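Local coordinates for surface layer protein (PDB 4UJ7), which probably self-assembles into the crystalline surface layer that coats the bacterial cell, this chain being a calcium-binding piece that comprises domains 5 and 6, at residues T23-K29 and V100-A106; Q137-Y141 and D152-V157; V14-I18 and K92-V98. All coordinates share one frame; numbering follows the deposited sequence. Where two conformers were deposited one is given.

Overall arrangement
Two Ig-like (BIG2) domains follow each other along this chain, and the three contacts sample different ways of closing such a sandwich. Interactions 1 and 3 belong to the first domain and share strand 96-105: its later part pairs by backbone bonds with 25-28 in one sheet, whereas its start and the preceding turn meet strand 15-20 of the other sheet through side-chain packing and one bridging water, with no direct hydrogen bond. Interaction 2, in the second domain about 19 Å from interaction 1 between centres, is the buried one, joining a strand to a loop through a salt bridge, a side-chain-to-backbone bond and one backbone bond; the others are partly buried, interaction 3 lying farthest from the chain's centre.

Interaction 1: residues T23-K29 and V100-A106; sequences TGVSVAK and VPVNVVA
Val25 and Val27 each use both backbone polar groups on strand 96-105, and Lys29 N prolongs the series, so five hydrogen bonds join the two segments. Val25 N gives to Pro101 O at 2.9 Å and Val25 O accepts from Asn103 N; Val27 N then meets Asn103 O at 3.0 Å, nearly straight at 170° on the hydrogen. Lys29 N closes the run on Val105 O. Between these bonds lie CA-H...O contacts, the shortest from Val104 CA to Val27 O at 3.1 Å. The strands run parallel, their axes 18° apart, in the pairing of strands A' and G of an Ig-like sandwich. Val27 and Val104 stand side by side on the inner face, CG1 of Val27 4.2 Å from CG2 of Val104. The other methyl of Val104, placed opposite its own backbone N (chi1 -176°), reaches along the strand until CG1 is 3.6 Å from Lys29 N. On the other face Ala28 CB lies 3.8 Å from Ala106 O, and Asn103 OD1 is hydrogen-bonded to Ser86 OG. Farther inward Val25 packs on Phe35 and Val79 of the facing sheet, while Ser26 and Ala28 carry backbone bonds to Ile149 of the second domain.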
ATOM      1  N   THR A  23       4.206   1.193  13.000  1.00 16.35           N
ATOM      2  CA  THR A  23       4.219   1.168  14.470  0.50 15.65           C
ATOM      3  C   THR A  23       2.968   1.830  15.028  1.00 16.87           C
ATOM      4  O   THR A  23       2.827   2.014  16.244  1.00 18.13           O
ATOM      5  CB  THR A  23       5.450   1.885  15.073  0.50 14.50           C
ATOM      6  OG1 THR A  23       5.416   3.262  14.691  0.50 12.50           O
ATOM      7  CG2 THR A  23       6.765   1.212  14.647  0.50 14.89           C
ATOM      8  N   GLY A  24       2.042   2.176  14.136  1.00 16.75           N
ATOM      9  CA  GLY A  24       0.808   2.837  14.561  1.00 17.00           C
ATOM     10  C   GLY A  24       0.174   3.593  13.423  1.00 17.58           C
ATOM     11  O   GLY A  24       0.857   4.200  12.593  1.00 19.32           O
ATOM     12  N   VAL A  25      -1.151   3.533  13.366  1.00 16.77           N
ATOM     13  CA  VAL A  25      -1.882   4.212  12.329  1.00 17.46           C
ATOM     14  C   VAL A  25      -2.320   5.573  12.842  1.00 17.95           C
ATOM     15  O   VAL A  25      -2.789   5.680  13.963  1.00 19.53           O
ATOM     16  CB  VAL A  25      -3.095   3.361  11.903  1.00 17.72           C
ATOM     17  CG1 VAL A  25      -4.011   4.135  10.974  1.00 18.39           C
ATOM     18  CG2 VAL A  25      -2.609   2.076  11.233  1.00 18.37           C
ATOM     19  N   SER A  26      -2.155   6.594  12.005  1.00 18.57           N
ATOM     20  CA  SER A  26      -2.536   7.971  12.329  1.00 19.55           C
ATOM     21  C   SER A  26      -3.382   8.500  11.186  1.00 18.31           C
ATOM     22  O   SER A  26      -2.876   8.759  10.100  1.00 17.57           O
ATOM     23  CB  SER A  26      -1.280   8.833  12.446  1.00 22.56           C
ATOM     24  OG  SER A  26      -0.311   8.233  13.279  1.00 25.64           O
ATOM     25  N   VAL A  27      -4.674   8.667  11.427  1.00 18.59           N
ATOM     26  CA  VAL A  27      -5.596   8.988  10.344  1.00 18.16           C
ATOM     27  C   VAL A  27      -6.660  10.006  10.774  1.00 18.69           C
ATOM     28  O   VAL A  27      -7.104   9.975  11.914  1.00 19.00           O
ATOM     29  CB  VAL A  27      -6.220   7.676   9.779  1.00 18.99           C
ATOM     30  CG1 VAL A  27      -7.099   6.937  10.794  1.00 18.69           C
ATOM     31  CG2 VAL A  27      -6.949   7.942   8.482  1.00 20.69           C
ATOM     32  N   ALA A  28      -7.045  10.905   9.869  1.00 18.32           N
ATOM     33  CA  ALA A  28      -8.180  11.798  10.134  1.00 18.76           C
ATOM     34  C   ALA A  28      -9.506  11.050  10.075  1.00 19.83           C
ATOM     35  O   ALA A  28      -9.660  10.093   9.331  1.00 18.80           O
ATOM     36  CB  ALA A  28      -8.186  12.980   9.173  1.00 19.20           C
ATOM     37  N   LYS A  29     -10.465  11.485  10.889  1.00 20.39           N
ATOM     38  CA  LYS A  29     -11.851  11.038  10.751  1.00 22.17           C
ATOM     39  C   LYS A  29     -12.287  11.109   9.283  1.00 22.00           C
ATOM     40  O   LYS A  29     -12.091  12.135   8.627  1.00 22.16           O
ATOM     41  CB  LYS A  29     -12.770  11.913  11.616  1.00 25.15           C
ATOM     42  CG  LYS A  29     -14.269  11.638  11.450  1.00 28.57           C
ATOM     43  CD  LYS A  29     -15.114  12.730  12.102  1.00 32.03           C
ATOM     44  CE  LYS A  29     -14.798  12.865  13.583  1.00 34.68           C
ATOM     45  NZ  LYS A  29     -15.269  14.153  14.176  1.00 37.09           N
ATOM     46  N   VAL A 100      -1.697  -3.188  17.202  1.00 15.87           N
ATOM     47  CA  VAL A 100      -1.161  -2.011  16.497  1.00 16.26           C
ATOM     48  C   VAL A 100      -1.971  -0.796  16.948  1.00 16.84           C
ATOM     49  O   VAL A 100      -3.205  -0.794  16.809  1.00 16.73           O
ATOM     50  CB  VAL A 100      -1.303  -2.170  14.964  1.00 15.58           C
ATOM     51  CG1 VAL A 100      -0.792  -0.922  14.244  1.00 16.16           C
ATOM     52  CG2 VAL A 100      -0.567  -3.402  14.457  1.00 15.67           C
ATOM     53  N   PRO A 101      -1.305   0.228  17.513  1.00 17.21           N
ATOM     54  CA  PRO A 101      -1.978   1.448  17.915  1.00 17.50           C
ATOM     55  C   PRO A 101      -2.694   2.132  16.754  1.00 17.29           C
ATOM     56  O   PRO A 101      -2.223   2.070  15.614  1.00 17.41           O
ATOM     57  CB  PRO A 101      -0.814   2.348  18.396  1.00 17.81           C
ATOM     58  CG  PRO A 101       0.253   1.397  18.801  1.00 18.34           C
ATOM     59  CD  PRO A 101       0.131   0.228  17.881  1.00 17.73           C
ATOM     60  N   VAL A 102      -3.846   2.742  17.053  1.00 17.72           N
ATOM     61  CA  VAL A 102      -4.597   3.561  16.093  1.00 18.47           C
ATOM     62  C   VAL A 102      -5.025   4.870  16.738  1.00 19.26           C
ATOM     63  O   VAL A 102      -5.592   4.859  17.825  1.00 20.15           O
ATOM     64  CB  VAL A 102      -5.888   2.861  15.596  1.00 18.58           C
ATOM     65  CG1 VAL A 102      -6.623   3.731  14.587  1.00 18.55           C
ATOM     66  CG2 VAL A 102      -5.575   1.515  14.974  1.00 17.87           C
ATOM     67  N   ASN A 103      -4.750   5.979  16.055  1.00 19.81           N
ATOM     68  CA  ASN A 103      -5.209   7.287  16.495  0.50 20.47           C
ATOM     69  C   ASN A 103      -5.991   7.961  15.370  1.00 20.55           C
ATOM     70  O   ASN A 103      -5.488   8.123  14.239  1.00 20.17           O
ATOM     71  CB  ASN A 103      -4.018   8.145  16.954  0.50 22.21           C
ATOM     72  CG  ASN A 103      -4.440   9.342  17.787  0.50 23.05           C
ATOM     73  OD1 ASN A 103      -5.409   9.283  18.549  0.50 24.40           O
ATOM     74  ND2 ASN A 103      -3.703  10.438  17.651  0.50 23.60           N
ATOM     75  N   VAL A 104      -7.236   8.324  15.676  1.00 20.74           N
ATOM     76  CA  VAL A 104      -8.105   9.018  14.734  1.00 20.42           C
ATOM     77  C   VAL A 104      -8.232  10.452  15.211  1.00 21.62           C
ATOM     78  O   VAL A 104      -8.610  10.695  16.352  1.00 22.67           O
ATOM     79  CB  VAL A 104      -9.502   8.361  14.622  1.00 20.06           C
ATOM     80  CG1 VAL A 104     -10.335   9.067  13.560  1.00 20.10           C
ATOM     81  CG2 VAL A 104      -9.384   6.881  14.278  1.00 19.65           C
ATOM     82  N   VAL A 105      -7.879  11.387  14.341  1.00 22.01           N
ATOM     83  CA  VAL A 105      -7.796  12.804  14.715  1.00 22.78           C
ATOM     84  C   VAL A 105      -8.712  13.662  13.846  1.00 23.15           C
ATOM     85  O   VAL A 105      -9.280  13.190  12.860  1.00 22.53           O
ATOM     86  CB  VAL A 105      -6.342  13.324  14.620  1.00 23.29           C
ATOM     87  CG1 VAL A 105      -5.422  12.522  15.531  1.00 24.53           C
ATOM     88  CG2 VAL A 105      -5.839  13.294  13.177  1.00 24.35           C
ATOM     89  N   ALA A 106      -8.863  14.930  14.221  1.00 23.52           N
ATOM     90  CA  ALA A 106      -9.580  15.879  13.401  1.00 23.63           C
ATOM     91  C   ALA A 106      -8.833  16.100  12.091  1.00 23.72           C
ATOM     92  O   ALA A 106      -9.439  16.115  11.013  1.00 23.70           O
ATOM     93  CB  ALA A 106      -9.750  17.204  14.148  1.00 26.09           C
TER

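Interaction 2: residues Q137-Y141 and D152-V157; sequences QLKVY and DITNDV
Strand 137-141 meets Asp152 through one antiparallel, non-hydrogen-bonded bridge from Tyr141, and next to it Ile153 N gives a 2.9 Å bond to Val140 O. A side chain then stands in for a backbone acceptor: Thr154 OG1 accepts from Val140 N at 2.9 Å and 165°, and also gives a short 2.6 Å bond to Asp152 OD1, which it meets on the syn side and a little out of the carboxylate plane. The same OD1 takes Thr154 N, 3.1 Å away and nearly in line with its C-O bond: an Asx turn that folds the loop back at the end of strand 149-152 in this Ig-like domain. Two donors hold OD1, and OD2 meets Lys139. Crossing the Asp152 side chain at about a right angle, the lysine is extended until a bend at its last torsion (chi4 -68°) brings NZ within 2.7 Å of OD2, on the syn lone pair. Asp181 and Thr182 O share that ammonium, so the buried charge has several partners. On the inward side Val140 splits its methyls: CG1 lies 3.8 Å from Ile153 CG1, CG2 4.0 Å from Val157 CG2, with Val201 and Leu208 packed behind.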
ATOM      1  N   GLN A 137       0.532  -0.621  -8.241  0.50 15.11           N
ATOM      2  CA  GLN A 137      -0.597   0.176  -7.801  0.50 15.27           C
ATOM      3  C   GLN A 137      -0.124   1.265  -6.865  0.50 15.01           C
ATOM      4  O   GLN A 137       0.586   0.987  -5.893  0.50 15.22           O
ATOM      5  CB  GLN A 137      -1.589  -0.706  -7.058  0.50 16.80           C
ATOM      6  CG  GLN A 137      -2.435  -1.563  -7.972  0.50 18.28           C
ATOM      7  CD  GLN A 137      -3.543  -2.214  -7.190  0.50 19.57           C
ATOM      8  OE1 GLN A 137      -3.294  -2.929  -6.214  0.50 21.66           O
ATOM      9  NE2 GLN A 137      -4.767  -1.934  -7.576  0.50 19.92           N
ATOM     10  N   LEU A 138      -0.521   2.500  -7.164  1.00 14.56           N
ATOM     11  CA  LEU A 138      -0.080   3.677  -6.400  1.00 14.39           C
ATOM     12  C   LEU A 138      -1.241   4.480  -5.841  1.00 14.41           C
ATOM     13  O   LEU A 138      -2.290   4.606  -6.479  1.00 14.18           O
ATOM     14  CB  LEU A 138       0.733   4.618  -7.311  1.00 15.28           C
ATOM     15  CG  LEU A 138       1.959   4.007  -7.992  1.00 14.37           C
ATOM     16  CD1 LEU A 138       2.540   5.014  -8.976  1.00 15.89           C
ATOM     17  CD2 LEU A 138       3.022   3.540  -6.999  1.00 15.15           C
ATOM     18  N   LYS A 139      -1.045   5.019  -4.637  1.00 14.95           N
ATOM     19  CA  LYS A 139      -1.907   6.084  -4.133  1.00 16.03           C
ATOM     20  C   LYS A 139      -1.031   7.269  -3.725  1.00 15.84           C
ATOM     21  O   LYS A 139       0.163   7.114  -3.466  1.00 16.52           O
ATOM     22  CB  LYS A 139      -2.763   5.607  -2.950  1.00 17.19           C
ATOM     23  CG  LYS A 139      -4.039   4.885  -3.376  1.00 18.24           C
ATOM     24  CD  LYS A 139      -4.804   4.424  -2.137  1.00 19.56           C
ATOM     25  CE  LYS A 139      -6.161   3.858  -2.520  1.00 19.20           C
ATOM     26  NZ  LYS A 139      -7.040   4.928  -3.038  1.00 19.38           N
ATOM     27  N   VAL A 140      -1.634   8.450  -3.711  1.00 16.89           N
ATOM     28  CA  VAL A 140      -0.953   9.635  -3.203  1.00 17.46           C
ATOM     29  C   VAL A 140      -1.788  10.226  -2.067  1.00 17.57           C
ATOM     30  O   VAL A 140      -2.961  10.531  -2.263  1.00 17.66           O
ATOM     31  CB  VAL A 140      -0.689  10.688  -4.305  1.00 18.13           C
ATOM     32  CG1 VAL A 140       0.109  11.861  -3.742  1.00 18.93           C
ATOM     33  CG2 VAL A 140       0.091  10.072  -5.468  1.00 18.30           C
ATOM     34  N   TYR A 141      -1.178  10.339  -0.882  1.00 17.73           N
ATOM     35  CA  TYR A 141      -1.845  10.908   0.299  1.00 18.99           C
ATOM     36  C   TYR A 141      -1.372  12.305   0.643  1.00 19.33           C
ATOM     37  O   TYR A 141      -0.188  12.633   0.500  1.00 19.57           O
ATOM     38  CB  TYR A 141      -1.612  10.026   1.527  1.00 19.35           C
ATOM     39  CG  TYR A 141      -2.141   8.620   1.394  1.00 19.71           C
ATOM     40  CD1 TYR A 141      -3.503   8.364   1.461  1.00 20.74           C
ATOM     41  CD2 TYR A 141      -1.276   7.556   1.183  1.00 21.21           C
ATOM     42  CE1 TYR A 141      -3.997   7.075   1.331  1.00 21.01           C
ATOM     43  CE2 TYR A 141      -1.752   6.269   1.049  1.00 21.66           C
ATOM     44  CZ  TYR A 141      -3.108   6.039   1.125  1.00 21.21           C
ATOM     45  OH  TYR A 141      -3.577   4.755   1.015  1.00 23.94           O
ATOM     46  N   ASP A 152      -6.836  11.459   0.550  1.00 20.16           N
ATOM     47  CA  ASP A 152      -6.332  10.646  -0.546  1.00 19.54           C
ATOM     48  C   ASP A 152      -6.543  11.452  -1.826  1.00 20.25           C
ATOM     49  O   ASP A 152      -7.669  11.646  -2.273  1.00 19.86           O
ATOM     50  CB  ASP A 152      -7.077   9.300  -0.575  1.00 20.36           C
ATOM     51  CG  ASP A 152      -6.640   8.396  -1.715  1.00 21.30           C
ATOM     52  OD1 ASP A 152      -6.063   8.894  -2.691  1.00 21.02           O
ATOM     53  OD2 ASP A 152      -6.913   7.183  -1.642  1.00 22.68           O
ATOM     54  N   ILE A 153      -5.442  11.938  -2.401  1.00 19.09           N
ATOM     55  CA  ILE A 153      -5.477  12.858  -3.527  1.00 19.44           C
ATOM     56  C   ILE A 153      -5.095  12.185  -4.839  1.00 18.89           C
ATOM     57  O   ILE A 153      -4.781  12.857  -5.828  1.00 20.24           O
ATOM     58  CB  ILE A 153      -4.601  14.137  -3.292  1.00 20.59           C
ATOM     59  CG1 ILE A 153      -3.107  13.812  -3.141  1.00 22.30           C
ATOM     60  CG2 ILE A 153      -5.129  14.937  -2.094  1.00 22.70           C
ATOM     61  CD1 ILE A 153      -2.206  15.028  -3.296  1.00 22.54           C
ATOM     62  N   THR A 154      -5.167  10.857  -4.865  1.00 17.89           N
ATOM     63  CA  THR A 154      -4.789  10.085  -6.062  1.00 17.66           C
ATOM     64  C   THR A 154      -5.510  10.535  -7.321  1.00 18.78           C
ATOM     65  O   THR A 154      -4.907  10.565  -8.395  1.00 18.63           O
ATOM     66  CB  THR A 154      -4.997   8.569  -5.850  1.00 17.23           C
ATOM     67  OG1 THR A 154      -4.399   8.190  -4.608  1.00 17.35           O
ATOM     68  CG2 THR A 154      -4.329   7.767  -6.965  1.00 16.78           C
ATOM     69  N   ASN A 155      -6.789  10.879  -7.193  1.00 19.39           N
ATOM     70  CA  ASN A 155      -7.562  11.325  -8.337  1.00 21.49           C
ATOM     71  C   ASN A 155      -7.184  12.730  -8.829  1.00 20.82           C
ATOM     72  O   ASN A 155      -7.465  13.084  -9.974  1.00 22.27           O
ATOM     73  CB  ASN A 155      -9.053  11.257  -8.031  1.00 22.53           C
ATOM     74  CG  ASN A 155      -9.904  11.313  -9.290  1.00 24.26           C
ATOM     75  OD1 ASN A 155      -9.554  10.737 -10.324  1.00 25.13           O
ATOM     76  ND2 ASN A 155     -11.014  12.023  -9.209  1.00 26.46           N
ATOM     77  N   ASP A 156      -6.535  13.506  -7.967  1.00 20.76           N
ATOM     78  CA  ASP A 156      -6.214  14.909  -8.264  1.00 21.96           C
ATOM     79  C   ASP A 156      -4.879  15.078  -8.975  1.00 21.86           C
ATOM     80  O   ASP A 156      -4.621  16.113  -9.606  1.00 22.71           O
ATOM     81  CB  ASP A 156      -6.178  15.727  -6.969  1.00 23.25           C
ATOM     82  CG  ASP A 156      -7.491  15.690  -6.204  1.00 24.79           C
ATOM     83  OD1 ASP A 156      -8.566  15.686  -6.835  1.00 26.27           O
ATOM     84  OD2 ASP A 156      -7.434  15.688  -4.959  1.00 27.01           O
ATOM     85  N   VAL A 157      -4.020  14.069  -8.858  1.00 20.12           N
ATOM     86  CA  VAL A 157      -2.657  14.152  -9.364  1.00 20.03           C
ATOM     87  C   VAL A 157      -2.593  13.617 -10.789  1.00 18.94           C
ATOM     88  O   VAL A 157      -3.521  12.952 -11.260  1.00 19.21           O
ATOM     89  CB  VAL A 157      -1.634  13.398  -8.465  1.00 19.59           C
ATOM     90  CG1 VAL A 157      -1.667  13.901  -7.026  1.00 20.51           C
ATOM     91  CG2 VAL A 157      -1.854  11.886  -8.494  1.00 18.20           C
TER

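Interaction 3: residues V14-I18 and K92-V98; sequences VLETI and KSGTKEV
Apolar contact carries most of this meeting, with Ile18, Leu15 and the stem of Lys96 at its centre. Ile18 extends its long branch, with CG1 opposite the carbonyl carbon (chi1 -56°) and the chain straight beyond it, so that CD1 ends against the backbone of the hairpin, 3.6 Å from Lys96 O. Nearer its base, Ile18 CB lies 3.7 Å from Val98 CG2, and that same methyl touches Ile18 O. Leu15 sends CD2 to the turn, where it is 3.7 Å from Ser93 CB and 3.8 Å from Lys96 CG; a bend at chi2 of Lys96 lets the two side chains run antiparallel alongside one another, with Lys96 CE 3.4 Å from Leu15 O. Ile18 also touches Val37 and Leu39 of the neighbouring strand 32-41. Strand segments 15-18 and 96-98 run nearly parallel, 8° apart, yet their axes stay 6.9 Å from each other: this is the facing of two sheets at one end of an Ig-like sandwich. Opposite Lys40, Glu16 and Thr17 form a classic beta bulge. Paired backbone bonds between Ser93 and Lys96 close the type II' turn, where Gly94 takes its positive phi of 57°. Polar contact between the segments is limited to a water bridge: one water donates to Leu15 O and to Glu16 OE1 and weakly accepts from Lys96 NZ. Ser93 OG turns instead to Asn50 O.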
ATOM      1  N   VAL A  14       7.489 -23.010  11.927  1.00 24.08           N
ATOM      2  CA  VAL A  14       6.281 -22.675  12.667  0.50 23.05           C
ATOM      3  C   VAL A  14       6.125 -21.147  12.620  1.00 21.33           C
ATOM      4  O   VAL A  14       7.117 -20.445  12.486  1.00 20.24           O
ATOM      5  CB  VAL A  14       6.403 -23.182  14.135  0.50 23.88           C
ATOM      6  CG1 VAL A  14       7.489 -22.436  14.906  0.50 24.20           C
ATOM      7  CG2 VAL A  14       5.073 -23.107  14.865  0.50 24.37           C
ATOM      8  N   LEU A  15       4.902 -20.624  12.722  1.00 18.94           N
ATOM      9  CA  LEU A  15       4.757 -19.154  12.832  1.00 18.84           C
ATOM     10  C   LEU A  15       5.470 -18.592  14.068  1.00 18.13           C
ATOM     11  O   LEU A  15       5.216 -19.054  15.179  1.00 20.00           O
ATOM     12  CB  LEU A  15       3.280 -18.735  12.866  1.00 17.56           C
ATOM     13  CG  LEU A  15       3.018 -17.220  12.965  1.00 16.78           C
ATOM     14  CD1 LEU A  15       3.506 -16.473  11.722  1.00 17.03           C
ATOM     15  CD2 LEU A  15       1.542 -16.922  13.207  1.00 18.06           C
ATOM     16  N   GLU A  16       6.347 -17.606  13.869  1.00 17.20           N
ATOM     17  CA  GLU A  16       7.095 -16.962  14.956  1.00 18.44           C
ATOM     18  C   GLU A  16       6.738 -15.478  15.167  1.00 18.62           C
ATOM     19  O   GLU A  16       6.602 -15.024  16.306  1.00 20.37           O
ATOM     20  CB  GLU A  16       8.596 -17.115  14.688  1.00 19.41           C
ATOM     21  CG  GLU A  16       9.504 -16.563  15.789  1.00 19.92           C
ATOM     22  CD  GLU A  16       9.809 -17.576  16.875  1.00 22.04           C
ATOM     23  OE1 GLU A  16       9.342 -18.729  16.778  1.00 22.90           O
ATOM     24  OE2 GLU A  16      10.538 -17.222  17.832  1.00 23.06           O
ATOM     25  N   THR A  17       6.598 -14.725  14.069  1.00 17.85           N
ATOM     26  CA  THR A  17       6.452 -13.267  14.113  1.00 17.76           C
ATOM     27  C   THR A  17       5.348 -12.890  13.108  1.00 16.57           C
ATOM     28  O   THR A  17       5.391 -13.349  11.955  1.00 17.32           O
ATOM     29  CB  THR A  17       7.785 -12.572  13.704  1.00 18.67           C
ATOM     30  OG1 THR A  17       8.838 -12.969  14.604  1.00 20.86           O
ATOM     31  CG2 THR A  17       7.680 -11.038  13.724  1.00 19.37           C
ATOM     32  N   ILE A  18       4.386 -12.077  13.554  1.00 15.14           N
ATOM     33  CA  ILE A  18       3.482 -11.362  12.633  1.00 15.03           C
ATOM     34  C   ILE A  18       4.127 -10.009  12.386  1.00 14.38           C
ATOM     35  O   ILE A  18       3.857  -9.054  13.121  1.00 15.45           O
ATOM     36  CB  ILE A  18       2.053 -11.192  13.189  1.00 15.07           C
ATOM     37  CG1 ILE A  18       1.484 -12.560  13.559  1.00 16.31           C
ATOM     38  CG2 ILE A  18       1.117 -10.495  12.175  1.00 15.72           C
ATOM     39  CD1 ILE A  18       0.153 -12.501  14.286  1.00 16.82           C
ATOM     40  N   LYS A  92      -4.332 -11.466  14.788  1.00 14.68           N
ATOM     41  CA  LYS A  92      -4.100 -12.763  15.436  1.00 15.74           C
ATOM     42  C   LYS A  92      -3.997 -13.890  14.421  1.00 15.38           C
ATOM     43  O   LYS A  92      -4.766 -13.950  13.432  1.00 15.18           O
ATOM     44  CB  LYS A  92      -5.226 -13.079  16.433  1.00 18.40           C
ATOM     45  CG  LYS A  92      -4.889 -14.087  17.530  1.00 21.95           C
ATOM     46  CD  LYS A  92      -5.909 -14.011  18.678  1.00 24.44           C
ATOM     47  CE  LYS A  92      -5.719 -12.768  19.551  1.00 27.44           C
ATOM     48  NZ  LYS A  92      -6.872 -12.332  20.411  1.00 29.08           N
ATOM     49  N   SER A  93      -3.065 -14.798  14.672  1.00 14.52           N
ATOM     50  CA  SER A  93      -2.952 -16.046  13.930  1.00 15.01           C
ATOM     51  C   SER A  93      -2.489 -17.146  14.879  1.00 16.20           C
ATOM     52  O   SER A  93      -1.384 -17.070  15.406  1.00 16.91           O
ATOM     53  CB  SER A  93      -1.961 -15.899  12.785  1.00 15.61           C
ATOM     54  OG  SER A  93      -2.002 -17.058  11.981  1.00 17.57           O
ATOM     55  N   GLY A  94      -3.333 -18.152  15.111  1.00 16.92           N
ATOM     56  CA  GLY A  94      -3.018 -19.181  16.087  1.00 17.46           C
ATOM     57  C   GLY A  94      -2.762 -18.553  17.439  1.00 18.07           C
ATOM     58  O   GLY A  94      -3.575 -17.775  17.911  1.00 19.12           O
ATOM     59  N   THR A  95      -1.604 -18.864  18.025  1.00 19.08           N
ATOM     60  CA  THR A  95      -1.236 -18.373  19.353  1.00 19.52           C
ATOM     61  C   THR A  95      -0.537 -17.021  19.318  1.00 19.49           C
ATOM     62  O   THR A  95      -0.200 -16.472  20.377  1.00 21.89           O
ATOM     63  CB  THR A  95      -0.283 -19.355  20.082  1.00 20.15           C
ATOM     64  OG1 THR A  95       0.903 -19.534  19.305  1.00 21.88           O
ATOM     65  CG2 THR A  95      -0.943 -20.707  20.285  1.00 22.88           C
ATOM     66  N   LYS A  96      -0.319 -16.478  18.121  1.00 18.17           N
ATOM     67  CA  LYS A  96       0.489 -15.260  17.956  1.00 17.53           C
ATOM     68  C   LYS A  96      -0.406 -14.063  17.730  1.00 18.26           C
ATOM     69  O   LYS A  96      -1.446 -14.181  17.083  1.00 16.47           O
ATOM     70  CB  LYS A  96       1.488 -15.409  16.793  1.00 18.32           C
ATOM     71  CG  LYS A  96       2.396 -16.632  16.868  1.00 20.23           C
ATOM     72  CD  LYS A  96       3.380 -16.540  18.022  1.00 21.18           C
ATOM     73  CE  LYS A  96       4.130 -17.849  18.200  1.00 23.14           C
ATOM     74  NZ  LYS A  96       4.832 -17.877  19.521  1.00 24.90           N
ATOM     75  N   GLU A  97      -0.022 -12.918  18.282  1.00 19.21           N
ATOM     76  CA  GLU A  97      -0.777 -11.680  18.080  1.00 19.83           C
ATOM     77  C   GLU A  97       0.092 -10.441  18.103  1.00 18.50           C
ATOM     78  O   GLU A  97       1.115 -10.396  18.792  1.00 20.88           O
ATOM     79  CB  GLU A  97      -1.886 -11.517  19.127  1.00 23.52           C
ATOM     80  CG  GLU A  97      -1.408 -11.251  20.545  1.00 28.62           C
ATOM     81  CD  GLU A  97      -2.473 -10.595  21.410  1.00 32.01           C
ATOM     82  OE1 GLU A  97      -3.664 -10.960  21.276  1.00 34.42           O
ATOM     83  OE2 GLU A  97      -2.118  -9.710  22.226  1.00 35.59           O
ATOM     84  N   VAL A  98      -0.323  -9.436  17.335  1.00 16.29           N
ATOM     85  CA  VAL A  98       0.243  -8.089  17.425  0.50 16.01           C
ATOM     86  C   VAL A  98      -0.878  -7.067  17.575  1.00 16.06           C
ATOM     87  O   VAL A  98      -1.872  -7.116  16.833  1.00 15.48           O
ATOM     88  CB  VAL A  98       1.109  -7.754  16.193  0.50 15.43           C
ATOM     89  CG1 VAL A  98       1.696  -6.345  16.292  0.50 15.05           C
ATOM     90  CG2 VAL A  98       2.218  -8.780  16.055  0.50 15.29           C
TER
HETATM   91  O   HOH W   1       6.679 -19.901  17.693  1.00 28.27           O